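Local coordinates for protein lyase/mutase (PDB 4LSB) that belongs to the phosphoenolpyruvate phosphomutase family of TIM-barrel enzymes, where it is classed as a lyase/mutase and carries a bound magnesium ion, at residues G41-L46 / E52-T57; D79-L84 / A117-G122; E20-L25 / P91-L96; Y61-G66 / A244-A249. One frame throughout, in Å; residues are numbered along the deposited sequence.

Contact 1: residues G41-L46 / E52-T57; sequences GTARLL and EALATT
Leu54 pushes its forked end against Ala43 and Leu46, and the side-chain contacts between 41-46 and 52-57 are apolar. The two methyls divide the work: Leu54 CD1 lies 3.9 Å from Ala43 CB, while Leu54 CD2 sits 3.7 Å from Leu46 CB and 4.0 Å from Leu46 CD1. Ala43 and Leu46 are three residues apart and so share one face of helix 40-48, which lets a single leucine span both. With chi1 at -53°, Leu54 holds CG beside its own backbone N; chi2 of 172° extends CD1 toward Ala43, while CD2 branches off toward Leu46. The backbones stay well apart, Ala43 CA to Leu54 CA being 7.4 Å, and the leucine fills the gap.

Polar bonds lie around this patch and not across it. Leu54 pairs through its backbone with Pro91 and Ser93, Thr57 OG1 caps Gly60 N at the start of the next helix, and Thr42 OG1 bonds to Trp38 N and Asp39 OD1. Beyond the patch, Phe253 of the second subunit packs on Thr42, Leu45 and Leu46.

Helix 40-48 thus lies on strand 54-55 as in a beta-alpha-beta crossover, the unit that joins the first two strands of a TIM barrel; Ala55 bonds back to Pro35, just past the first of them.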
loop_
_atom_site.group_PDB
_atom_site.type_symbol
_atom_site.label_atom_id
_atom_site.label_comp_id
_atom_site.label_asym_id
_atom_site.label_seq_id
_atom_site.Cartn_x
_atom_site.Cartn_y
_atom_site.Cartn_z
ATOM N N GLY B 41 -2.883 0.590 -6.754
ATOM C CA GLY B 41 -4.106 -0.079 -6.338
ATOM C C GLY B 41 -5.156 0.901 -5.866
ATOM O O GLY B 41 -6.299 0.894 -6.314
ATOM N N THR B 42 -4.715 1.767 -4.989
ATOM C CA THR B 42 -5.591 2.750 -4.420
ATOM C C THR B 42 -6.019 3.765 -5.458
ATOM O O THR B 42 -7.138 4.207 -5.420
ATOM C CB THR B 42 -4.983 3.393 -3.136
ATOM O OG1 THR B 42 -3.650 3.866 -3.381
ATOM C CG2 THR B 42 -4.973 2.420 -2.004
ATOM N N ALA B 43 -5.141 4.111 -6.383
ATOM C CA ALA B 43 -5.473 4.999 -7.440
ATOM C C ALA B 43 -6.570 4.429 -8.293
ATOM O O ALA B 43 -7.563 5.111 -8.560
ATOM C CB ALA B 43 -4.269 5.347 -8.259
ATOM N N ARG B 44 -6.416 3.163 -8.701
ATOM C CA ARG B 44 -7.454 2.433 -9.406
ATOM C C ARG B 44 -8.815 2.433 -8.701
ATOM O O ARG B 44 -9.853 2.764 -9.351
ATOM C CB ARG B 44 -7.025 0.979 -9.691
ATOM C CG ARG B 44 -5.956 0.878 -10.762
ATOM C CD ARG B 44 -5.895 -0.496 -11.393
ATOM N NE ARG B 44 -7.016 -0.698 -12.311
ATOM C CZ ARG B 44 -7.292 -1.840 -12.931
ATOM N NH1 ARG B 44 -6.495 -2.875 -12.833
ATOM N NH2 ARG B 44 -8.339 -1.903 -13.732
ATOM N N LEU B 45 -8.790 2.140 -7.397
ATOM C CA LEU B 45 -10.018 2.012 -6.633
ATOM C C LEU B 45 -10.716 3.350 -6.506
ATOM O O LEU B 45 -11.928 3.436 -6.591
ATOM C CB LEU B 45 -9.747 1.457 -5.261
ATOM C CG LEU B 45 -9.276 -0.024 -5.303
ATOM C CD1 LEU B 45 -8.764 -0.424 -3.936
ATOM C CD2 LEU B 45 -10.413 -0.957 -5.771
ATOM N N LEU B 46 -9.961 4.424 -6.316
ATOM C CA LEU B 46 -10.606 5.745 -6.302
ATOM C C LEU B 46 -11.242 6.139 -7.637
ATOM O O LEU B 46 -12.295 6.784 -7.659
ATOM C CB LEU B 46 -9.632 6.836 -5.804
ATOM C CG LEU B 46 -9.105 6.646 -4.354
ATOM C CD1 LEU B 46 -7.920 7.539 -4.107
ATOM C CD2 LEU B 46 -10.195 6.877 -3.268
ATOM N N GLU B 52 -12.974 12.273 -9.542
ATOM C CA GLU B 52 -12.673 12.907 -10.838
ATOM C C GLU B 52 -11.229 13.396 -10.981
ATOM O O GLU B 52 -10.826 13.839 -12.062
ATOM C CB GLU B 52 -13.636 14.055 -11.080
ATOM C CG GLU B 52 -15.019 13.565 -11.502
ATOM C CD GLU B 52 -16.004 14.709 -11.565
ATOM O OE1 GLU B 52 -16.163 15.272 -12.659
ATOM O OE2 GLU B 52 -16.585 15.086 -10.551
ATOM N N ALA B 53 -10.478 13.297 -9.905
ATOM C CA ALA B 53 -9.072 13.673 -9.893
ATOM C C ALA B 53 -8.449 12.979 -8.744
ATOM O O ALA B 53 -9.159 12.551 -7.828
ATOM C CB ALA B 53 -8.969 15.161 -9.705
ATOM N N LEU B 54 -7.138 12.895 -8.742
ATOM C CA LEU B 54 -6.380 12.324 -7.597
ATOM C C LEU B 54 -5.246 13.277 -7.229
ATOM O O LEU B 54 -4.749 14.000 -8.088
ATOM C CB LEU B 54 -5.790 10.935 -7.996
ATOM C CG LEU B 54 -6.793 9.935 -8.560
ATOM C CD1 LEU B 54 -6.068 8.713 -9.087
ATOM C CD2 LEU B 54 -7.782 9.521 -7.522
ATOM N N ALA B 55 -4.819 13.247 -5.958
ATOM C CA ALA B 55 -3.671 13.975 -5.515
ATOM C C ALA B 55 -2.704 13.023 -4.833
ATOM O O ALA B 55 -3.078 12.158 -4.007
ATOM C CB ALA B 55 -4.072 15.086 -4.559
ATOM N N THR B 56 -1.429 13.199 -5.104
ATOM C CA THR B 56 -0.440 12.368 -4.423
ATOM C C THR B 56 -0.292 12.900 -3.009
ATOM O O THR B 56 -0.799 14.001 -2.676
ATOM C CB THR B 56 0.891 12.342 -5.158
ATOM O OG1 THR B 56 1.452 13.624 -5.156
ATOM C CG2 THR B 56 0.725 11.860 -6.599
ATOM N N THR B 57 0.272 12.073 -2.139
ATOM C CA THR B 57 0.463 12.402 -0.730
ATOM C C THR B 57 1.883 11.968 -0.386
ATOM O O THR B 57 2.204 10.795 -0.388
ATOM C CB THR B 57 -0.572 11.707 0.194
ATOM O OG1 THR B 57 -0.139 11.744 1.549
ATOM C CG2 THR B 57 -0.837 10.263 -0.211
#

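Contact 2: residues D79-L84 / A117-G122; sequences DHIADL and AGAVGG
The carbonyl O of Ala117 is met by helix 74-88 in a CA-H...O contact: Ala82 CA lies 3.4 Å from Ala117 O, with an angle of 133° at the hydrogen. Around the same oxygen, Ala82 CB comes to 3.7 Å of Ala117 O, and Ile81 CG2 to 3.9 Å of it, so carbons of two successive helical residues lie against one carbonyl oxygen.

The remainder is methyl packing, led by Ile81. Its CG2 branch, opposite the backbone N about the first torsion, points at the turn and lies 3.9 Å from Ala117 CB and 4.0 Å from Ala119 CB, bridging the two alanines; CG1 swings off beside the backbone N and its end methyl packs on Ala94 of strand 92-95. Ala119 touches that same Ala94, so Ile81 and Ala119 converge over one strand. Ala82 and Ala117 stand CB to CB at the partly exposed margin.

Between the alanines, Gly118 ends helix 104-116 in a Schellman motif. Its phi of 113° would press a CB against the preceding carbonyl, and its lack of a side chain lets the chain turn sharply toward strand 121-125; Val120 and Gly121 pair through their backbones with Val92 and Ala94.

The contact joins two successive outer helices of the barrel by way of the turn that ends the second. Small residues bring Ala82 CA to 5.0 Å of Ala117 CA, and cohesion here rests on close-fitting methyls, with the CA-H...O contact a minor polar supplement.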
loop_
_atom_site.group_PDB
_atom_site.type_symbol
_atom_site.label_atom_id
_atom_site.label_comp_id
_atom_site.label_asym_id
_atom_site.label_seq_id
_atom_site.Cartn_x
_atom_site.Cartn_y
_atom_site.Cartn_z
ATOM N N ASP B 79 8.831 9.360 -10.293
ATOM C CA ASP B 79 8.430 8.011 -10.621
ATOM C C ASP B 79 7.020 7.701 -10.088
ATOM O O ASP B 79 6.215 7.078 -10.801
ATOM C CB ASP B 79 9.433 6.966 -10.078
ATOM C CG ASP B 79 10.747 6.959 -10.846
ATOM O OD1 ASP B 79 10.777 7.347 -12.030
ATOM O OD2 ASP B 79 11.765 6.555 -10.247
ATOM N N HIS B 80 6.767 8.132 -8.851
ATOM C CA HIS B 80 5.490 7.888 -8.142
ATOM C C HIS B 80 4.354 8.598 -8.885
ATOM O O HIS B 80 3.298 8.015 -9.167
ATOM C CB HIS B 80 5.620 8.358 -6.686
ATOM C CG HIS B 80 4.383 8.176 -5.838
ATOM N ND1 HIS B 80 3.805 6.950 -5.598
ATOM C CD2 HIS B 80 3.650 9.075 -5.135
ATOM C CE1 HIS B 80 2.760 7.102 -4.798
ATOM N NE2 HIS B 80 2.659 8.381 -4.489
ATOM N N ILE B 81 4.577 9.841 -9.253
ATOM C CA ILE B 81 3.575 10.561 -10.039
ATOM C C ILE B 81 3.243 9.784 -11.297
ATOM O O ILE B 81 2.062 9.556 -11.609
ATOM C CB ILE B 81 4.068 11.943 -10.441
ATOM C CG1 ILE B 81 4.145 12.844 -9.226
ATOM C CG2 ILE B 81 3.141 12.525 -11.488
ATOM C CD1 ILE B 81 4.978 14.095 -9.497
ATOM N N ALA B 82 4.264 9.375 -12.060
ATOM C CA ALA B 82 4.011 8.610 -13.284
ATOM C C ALA B 82 3.218 7.302 -13.023
ATOM O O ALA B 82 2.383 6.877 -13.869
ATOM C CB ALA B 82 5.331 8.299 -14.013
ATOM N N ASP B 83 3.511 6.659 -11.909
ATOM C CA ASP B 83 2.825 5.407 -11.561
ATOM C C ASP B 83 1.346 5.692 -11.343
ATOM O O ASP B 83 0.526 4.922 -11.752
ATOM C CB ASP B 83 3.344 4.783 -10.249
ATOM C CG ASP B 83 4.647 4.031 -10.416
ATOM O OD1 ASP B 83 5.059 3.745 -11.563
ATOM O OD2 ASP B 83 5.268 3.763 -9.361
ATOM N N LEU B 84 1.034 6.761 -10.604
ATOM C CA LEU B 84 -0.363 7.028 -10.293
ATOM C C LEU B 84 -1.182 7.597 -11.512
ATOM O O LEU B 84 -2.368 7.383 -11.624
ATOM C CB LEU B 84 -0.474 7.859 -9.031
ATOM C CG LEU B 84 -0.509 7.025 -7.715
ATOM C CD1 LEU B 84 0.584 5.980 -7.561
ATOM C CD2 LEU B 84 -0.537 7.994 -6.551
ATOM N N ALA B 117 6.282 14.015 -16.023
ATOM C CA ALA B 117 5.800 12.765 -15.421
ATOM C C ALA B 117 4.320 12.523 -15.548
ATOM O O ALA B 117 3.835 11.430 -15.216
ATOM C CB ALA B 117 6.208 12.688 -13.953
ATOM N N GLY B 118 3.571 13.525 -16.018
ATOM C CA GLY B 118 2.193 13.375 -16.355
ATOM C C GLY B 118 1.187 14.112 -15.499
ATOM O O GLY B 118 -0.019 14.068 -15.750
ATOM N N ALA B 119 1.675 14.814 -14.490
ATOM C CA ALA B 119 0.796 15.613 -13.650
ATOM C C ALA B 119 0.227 16.812 -14.423
ATOM O O ALA B 119 0.884 17.406 -15.270
ATOM C CB ALA B 119 1.521 16.064 -12.393
ATOM N N VAL B 120 -1.003 17.172 -14.086
ATOM C CA VAL B 120 -1.603 18.360 -14.656
ATOM C C VAL B 120 -1.781 19.447 -13.625
ATOM O O VAL B 120 -2.360 20.495 -13.877
ATOM C CB VAL B 120 -2.915 18.064 -15.341
ATOM C CG1 VAL B 120 -2.702 17.261 -16.598
ATOM C CG2 VAL B 120 -3.887 17.359 -14.405
ATOM N N GLY B 121 -1.312 19.203 -12.427
ATOM C CA GLY B 121 -1.268 20.215 -11.418
ATOM C C GLY B 121 -0.289 19.805 -10.337
ATOM O O GLY B 121 0.194 18.661 -10.277
ATOM N N GLY B 122 -0.003 20.726 -9.468
ATOM C CA GLY B 122 0.814 20.395 -8.277
ATOM C C GLY B 122 0.942 21.538 -7.301
ATOM O O GLY B 122 0.605 22.659 -7.641
#

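Contact 3: residues E20-L25 / P91-L96; sequences EAFRAL and PVSADL
Helix 14-25 passes the beginning of strand 92-95 with Phe22 CA 6.1 Å from Pro91 CA, the nearest pair of CA atoms. This is the N-terminal mouth of a TIM barrel, and the helix lies over it: Phe22 also touches Ala53 and Val120, just before strands 54-55 and 121-125, and Ile34 of strand 32-34.

Phe22 does nearly all the work. Its CG stands opposite the backbone N (chi1 -170°), a setting that sends the ring off the helix and along the strand. The root of the side chain meets the proline, Phe22 CB lying 3.8 Å from Pro91 CB, with Phe22 CD1 at 4.1 Å from that same Pro91 CB. The far end of the ring goes on to Ser93, two residues further along. The aromatic therefore spans Pro91 and Ser93, which both point toward the helix, and His26 meets it edge-to-face from the following turn of chain.

On the outer face of the helix, Arg23 and Glu20 form a salt bridge one turn apart: Arg23 NH2 to Glu20 OE2 is 2.8 Å, with an N-H...O angle of 163°, and NE of Arg23 turns to the same oxygen from alongside.

Strand 92-95 continues to Asp95, whose OD2 bonds to the magnesium ligand Ser58. At the far end of the ring, Phe22 CZ stops 3.9 Å from Ser93 CB.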
loop_
_atom_site.group_PDB
_atom_site.type_symbol
_atom_site.label_atom_id
_atom_site.label_comp_id
_atom_site.label_asym_id
_atom_site.label_seq_id
_atom_site.Cartn_x
_atom_site.Cartn_y
_atom_site.Cartn_z
ATOM N N GLU B 20 -7.453 20.045 -18.902
ATOM C CA GLU B 20 -8.653 20.850 -19.036
ATOM C C GLU B 20 -9.763 20.380 -18.133
ATOM O O GLU B 20 -10.479 21.215 -17.550
ATOM C CB GLU B 20 -9.177 20.853 -20.481
ATOM C CG GLU B 20 -10.429 21.722 -20.641
ATOM C CD GLU B 20 -10.282 23.184 -20.182
ATOM O OE1 GLU B 20 -9.207 23.814 -20.376
ATOM O OE2 GLU B 20 -11.270 23.715 -19.604
ATOM N N ALA B 21 -9.959 19.082 -18.053
ATOM C CA ALA B 21 -10.960 18.551 -17.136
ATOM C C ALA B 21 -10.664 18.998 -15.679
ATOM O O ALA B 21 -11.558 19.393 -14.901
ATOM C CB ALA B 21 -11.029 17.042 -17.263
ATOM N N PHE B 22 -9.387 18.968 -15.313
ATOM C CA PHE B 22 -8.979 19.322 -13.955
ATOM C C PHE B 22 -9.239 20.795 -13.678
ATOM O O PHE B 22 -9.781 21.137 -12.625
ATOM C CB PHE B 22 -7.523 19.001 -13.724
ATOM C CG PHE B 22 -7.114 19.117 -12.285
ATOM C CD1 PHE B 22 -7.794 18.414 -11.295
ATOM C CD2 PHE B 22 -6.070 19.904 -11.920
ATOM C CE1 PHE B 22 -7.394 18.504 -9.950
ATOM C CE2 PHE B 22 -5.664 19.991 -10.587
ATOM C CZ PHE B 22 -6.336 19.293 -9.614
ATOM N N ARG B 23 -8.846 21.673 -14.608
ATOM C CA ARG B 23 -9.060 23.105 -14.423
ATOM C C ARG B 23 -10.581 23.387 -14.270
ATOM O O ARG B 23 -10.967 24.159 -13.405
ATOM C CB ARG B 23 -8.468 23.918 -15.604
ATOM C CG ARG B 23 -8.572 25.445 -15.453
ATOM C CD ARG B 23 -8.622 26.183 -16.818
ATOM N NE ARG B 23 -9.845 25.813 -17.552
ATOM C CZ ARG B 23 -11.069 26.345 -17.369
ATOM N NH1 ARG B 23 -11.285 27.339 -16.502
ATOM N NH2 ARG B 23 -12.095 25.879 -18.074
ATOM N N ALA B 24 -11.395 22.729 -15.105
ATOM C CA ALA B 24 -12.855 22.860 -15.100
ATOM C C ALA B 24 -13.518 22.439 -13.779
ATOM O O ALA B 24 -14.554 23.015 -13.412
ATOM C CB ALA B 24 -13.470 22.082 -16.252
ATOM N N LEU B 25 -12.959 21.435 -13.097
ATOM C CA LEU B 25 -13.460 21.037 -11.763
ATOM C C LEU B 25 -13.452 22.204 -10.851
ATOM O O LEU B 25 -14.332 22.294 -9.998
ATOM C CB LEU B 25 -12.633 19.915 -11.092
ATOM C CG LEU B 25 -12.685 18.598 -11.798
ATOM C CD1 LEU B 25 -11.730 17.552 -11.288
ATOM C CD2 LEU B 25 -14.136 18.098 -11.773
ATOM N N PRO B 91 -6.841 12.903 -14.062
ATOM C CA PRO B 91 -5.935 13.989 -13.696
ATOM C C PRO B 91 -5.306 13.868 -12.306
ATOM O O PRO B 91 -5.997 13.510 -11.351
ATOM C CB PRO B 91 -6.808 15.253 -13.772
ATOM C CG PRO B 91 -8.138 14.784 -14.217
ATOM C CD PRO B 91 -8.235 13.324 -14.123
ATOM N N VAL B 92 -4.004 14.099 -12.231
ATOM C CA VAL B 92 -3.230 13.985 -10.992
ATOM C C VAL B 92 -2.579 15.313 -10.628
ATOM O O VAL B 92 -1.823 15.892 -11.406
ATOM C CB VAL B 92 -2.126 12.912 -11.103
ATOM C CG1 VAL B 92 -1.235 12.919 -9.879
ATOM C CG2 VAL B 92 -2.734 11.549 -11.292
ATOM N N SER B 93 -2.892 15.796 -9.442
ATOM C CA SER B 93 -2.212 16.909 -8.832
ATOM C C SER B 93 -1.161 16.366 -7.917
ATOM O O SER B 93 -1.461 15.617 -6.981
ATOM C CB SER B 93 -3.164 17.760 -7.991
ATOM O OG SER B 93 -2.544 19.014 -7.734
ATOM N N ALA B 94 0.071 16.788 -8.145
ATOM C CA ALA B 94 1.202 16.279 -7.414
ATOM C C ALA B 94 1.607 17.133 -6.248
ATOM O O ALA B 94 1.815 18.317 -6.367
ATOM C CB ALA B 94 2.379 16.174 -8.366
ATOM N N ASP B 95 1.795 16.495 -5.119
ATOM C CA ASP B 95 2.408 17.111 -3.966
ATOM C C ASP B 95 3.916 17.184 -4.257
ATOM O O ASP B 95 4.545 16.147 -4.372
ATOM C CB ASP B 95 2.121 16.225 -2.781
ATOM C CG ASP B 95 2.745 16.700 -1.507
ATOM O OD1 ASP B 95 3.447 17.752 -1.476
ATOM O OD2 ASP B 95 2.446 16.002 -0.521
ATOM N N LEU B 96 4.439 18.405 -4.412
ATOM C CA LEU B 96 5.847 18.644 -4.811
ATOM C C LEU B 96 6.583 19.349 -3.703
ATOM O O LEU B 96 7.551 20.093 -3.936
ATOM C CB LEU B 96 5.889 19.475 -6.071
ATOM C CG LEU B 96 5.198 18.802 -7.217
ATOM C CD1 LEU B 96 5.057 19.777 -8.374
ATOM C CD2 LEU B 96 5.903 17.503 -7.582
#

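Contact 4: residues Y61-G66 / A244-A249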
loop_
_atom_site.group_PDB
_atom_site.type_symbol
_atom_site.label_atom_id
_atom_site.label_comp_id
_atom_site.label_asym_id
_atom_site.label_seq_id
_atom_site.Cartn_x
_atom_site.Cartn_y
_atom_site.Cartn_z
ATOM N N TYR B 61 2.855 8.113 0.776
ATOM C CA TYR B 61 3.933 7.479 0.067
ATOM C C TYR B 61 5.031 7.046 1.008
ATOM O O TYR B 61 5.505 5.925 0.906
ATOM C CB TYR B 61 4.507 8.405 -1.027
ATOM C CG TYR B 61 5.721 7.839 -1.762
ATOM C CD1 TYR B 61 5.563 7.014 -2.846
ATOM C CD2 TYR B 61 7.024 8.135 -1.346
ATOM C CE1 TYR B 61 6.655 6.490 -3.524
ATOM C CE2 TYR B 61 8.128 7.599 -2.002
ATOM C CZ TYR B 61 7.932 6.785 -3.101
ATOM O OH TYR B 61 9.023 6.261 -3.792
ATOM N N ALA B 62 5.425 7.947 1.904
ATOM C CA ALA B 62 6.444 7.677 2.884
ATOM C C ALA B 62 6.048 6.521 3.764
ATOM O O ALA B 62 6.859 5.631 3.935
ATOM C CB ALA B 62 6.731 8.911 3.717
ATOM N N PHE B 63 4.831 6.526 4.327
ATOM C CA PHE B 63 4.387 5.433 5.183
ATOM C C PHE B 63 4.484 4.081 4.470
ATOM O O PHE B 63 4.915 3.089 5.097
ATOM C CB PHE B 63 2.954 5.638 5.722
ATOM C CG PHE B 63 2.745 6.961 6.417
ATOM C CD1 PHE B 63 3.805 7.606 7.056
ATOM C CD2 PHE B 63 1.499 7.552 6.432
ATOM C CE1 PHE B 63 3.591 8.825 7.675
ATOM C CE2 PHE B 63 1.289 8.773 7.014
ATOM C CZ PHE B 63 2.361 9.406 7.651
ATOM N N SER B 64 4.177 4.044 3.180
ATOM C CA SER B 64 4.297 2.786 2.423
ATOM C C SER B 64 5.731 2.295 2.392
ATOM O O SER B 64 5.986 1.091 2.352
ATOM C CB SER B 64 3.721 2.891 0.995
ATOM O OG SER B 64 4.609 3.551 0.084
ATOM N N LYS B 65 6.682 3.232 2.387
ATOM C CA LYS B 65 8.089 2.878 2.383
ATOM C C LYS B 65 8.681 2.676 3.792
ATOM O O LYS B 65 9.873 2.482 3.898
ATOM C CB LYS B 65 8.900 3.970 1.686
ATOM C CG LYS B 65 8.523 4.212 0.253
ATOM C CD LYS B 65 8.849 3.051 -0.648
ATOM C CE LYS B 65 8.363 3.296 -2.073
ATOM N NZ LYS B 65 7.802 2.052 -2.722
ATOM N N GLY B 66 7.858 2.774 4.830
ATOM C CA GLY B 66 8.301 2.589 6.201
ATOM C C GLY B 66 9.080 3.801 6.725
ATOM O O GLY B 66 9.920 3.650 7.609
ATOM N N ALA B 244 -4.509 10.831 5.106
ATOM C CA ALA B 244 -5.546 10.224 5.944
ATOM C C ALA B 244 -6.099 8.938 5.438
ATOM O O ALA B 244 -6.514 8.089 6.242
ATOM C CB ALA B 244 -6.672 11.201 6.209
ATOM N N LEU B 245 -6.167 8.775 4.121
ATOM C CA LEU B 245 -6.585 7.476 3.596
ATOM C C LEU B 245 -5.538 6.393 3.929
ATOM O O LEU B 245 -5.901 5.267 4.344
ATOM C CB LEU B 245 -6.891 7.519 2.117
ATOM C CG LEU B 245 -8.175 8.242 1.770
ATOM C CD1 LEU B 245 -8.288 8.513 0.275
ATOM C CD2 LEU B 245 -9.364 7.451 2.328
ATOM N N ALA B 246 -4.258 6.711 3.737
ATOM C CA ALA B 246 -3.191 5.781 4.088
ATOM C C ALA B 246 -3.262 5.449 5.582
ATOM O O ALA B 246 -3.112 4.289 5.972
ATOM C CB ALA B 246 -1.816 6.368 3.711
ATOM N N ARG B 247 -3.562 6.439 6.416
ATOM C CA ARG B 247 -3.650 6.224 7.839
ATOM C C ARG B 247 -4.948 5.448 8.203
ATOM O O ARG B 247 -4.962 4.695 9.135
ATOM C CB ARG B 247 -3.472 7.544 8.625
ATOM C CG ARG B 247 -2.092 8.160 8.503
ATOM C CD ARG B 247 -1.875 9.365 9.428
ATOM N NE ARG B 247 -2.708 10.516 8.999
ATOM C CZ ARG B 247 -3.876 10.855 9.519
ATOM N NH1 ARG B 247 -4.387 10.204 10.549
ATOM N NH2 ARG B 247 -4.534 11.908 9.023
ATOM N N ALA B 248 -6.031 5.623 7.463
ATOM C CA ALA B 248 -7.188 4.777 7.659
ATOM C C ALA B 248 -6.843 3.294 7.400
ATOM O O ALA B 248 -7.221 2.381 8.172
ATOM C CB ALA B 248 -8.318 5.231 6.781
ATOM N N ALA B 249 -6.166 3.047 6.301
ATOM C CA ALA B 249 -5.802 1.668 5.939
ATOM C C ALA B 249 -4.907 1.065 7.057
ATOM O O ALA B 249 -5.074 -0.075 7.512
ATOM C CB ALA B 249 -5.060 1.680 4.634
#
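Phe63 of helix 58-64 lies against Ala246 and Arg247 on the first turn of helix 244-263, joining elements that follow the second and the last strand of the TIM barrel; through the closed ring of strands these are near neighbours.

The apolar touches gather on one side of the ring. Phe63 CE2 lies 3.7 Å from Arg247 CG and 4.0 Å from Arg247 CD, so the aliphatic part of the arginine does the packing. Ala246 CB sits at the ring edge, near its plane, 4.4 Å from Phe63 CD2. On the subunit boundary, Ile278 of the second subunit also packs on Phe63.

The charged end of Arg247 goes elsewhere. Its chain bends at chi3 (-68°), and the guanidinium stands almost upright to the Phe63 plane, at 81°. NH2 bonds to Gly220 O, and NH1 to Val273 O of the second subunit; with these carbonyls its buried charge has polar partners in both chains.

Hydrogen bonds within 61-66 finish the short helix. Gly66, with positive phi, ends it in a Schellman motif, its N bonded to Phe63 O at 3.0 Å, and its own O receives Arg44 NH1 of the second subunit. The same helix begins with the magnesium ligand Ser58, and the Phe63 side chain is about 9 Å from the metal. At the last residue of the helix, Ser64 OG donates back to Tyr61 O, 2.7 Å away, with the donor tilted 20° from the carbonyl plane.

Overall arrangement
Contacts 1, 2 and 3 meet on one stretch of barrel wall: strands 54-55, 92-95 and 121-125 lie side by side, tied by Leu54 N to Pro91 O and Gly121 O to Ala94 N. Contacts 1 and 2 lay helices on the outside of that wall and touch through Ala43 and Leu84, whereas contact 3 covers its N-terminal mouth. Contact 4 lies across the chain's centre from contact 3, their centres about 22 Å apart. Contacts 1, 3 and 4 are buried; contact 2 is partly open. Apolar packing dominates all four, but contact 4 adds a buried arginine, and it shares the subunit interface with contact 1.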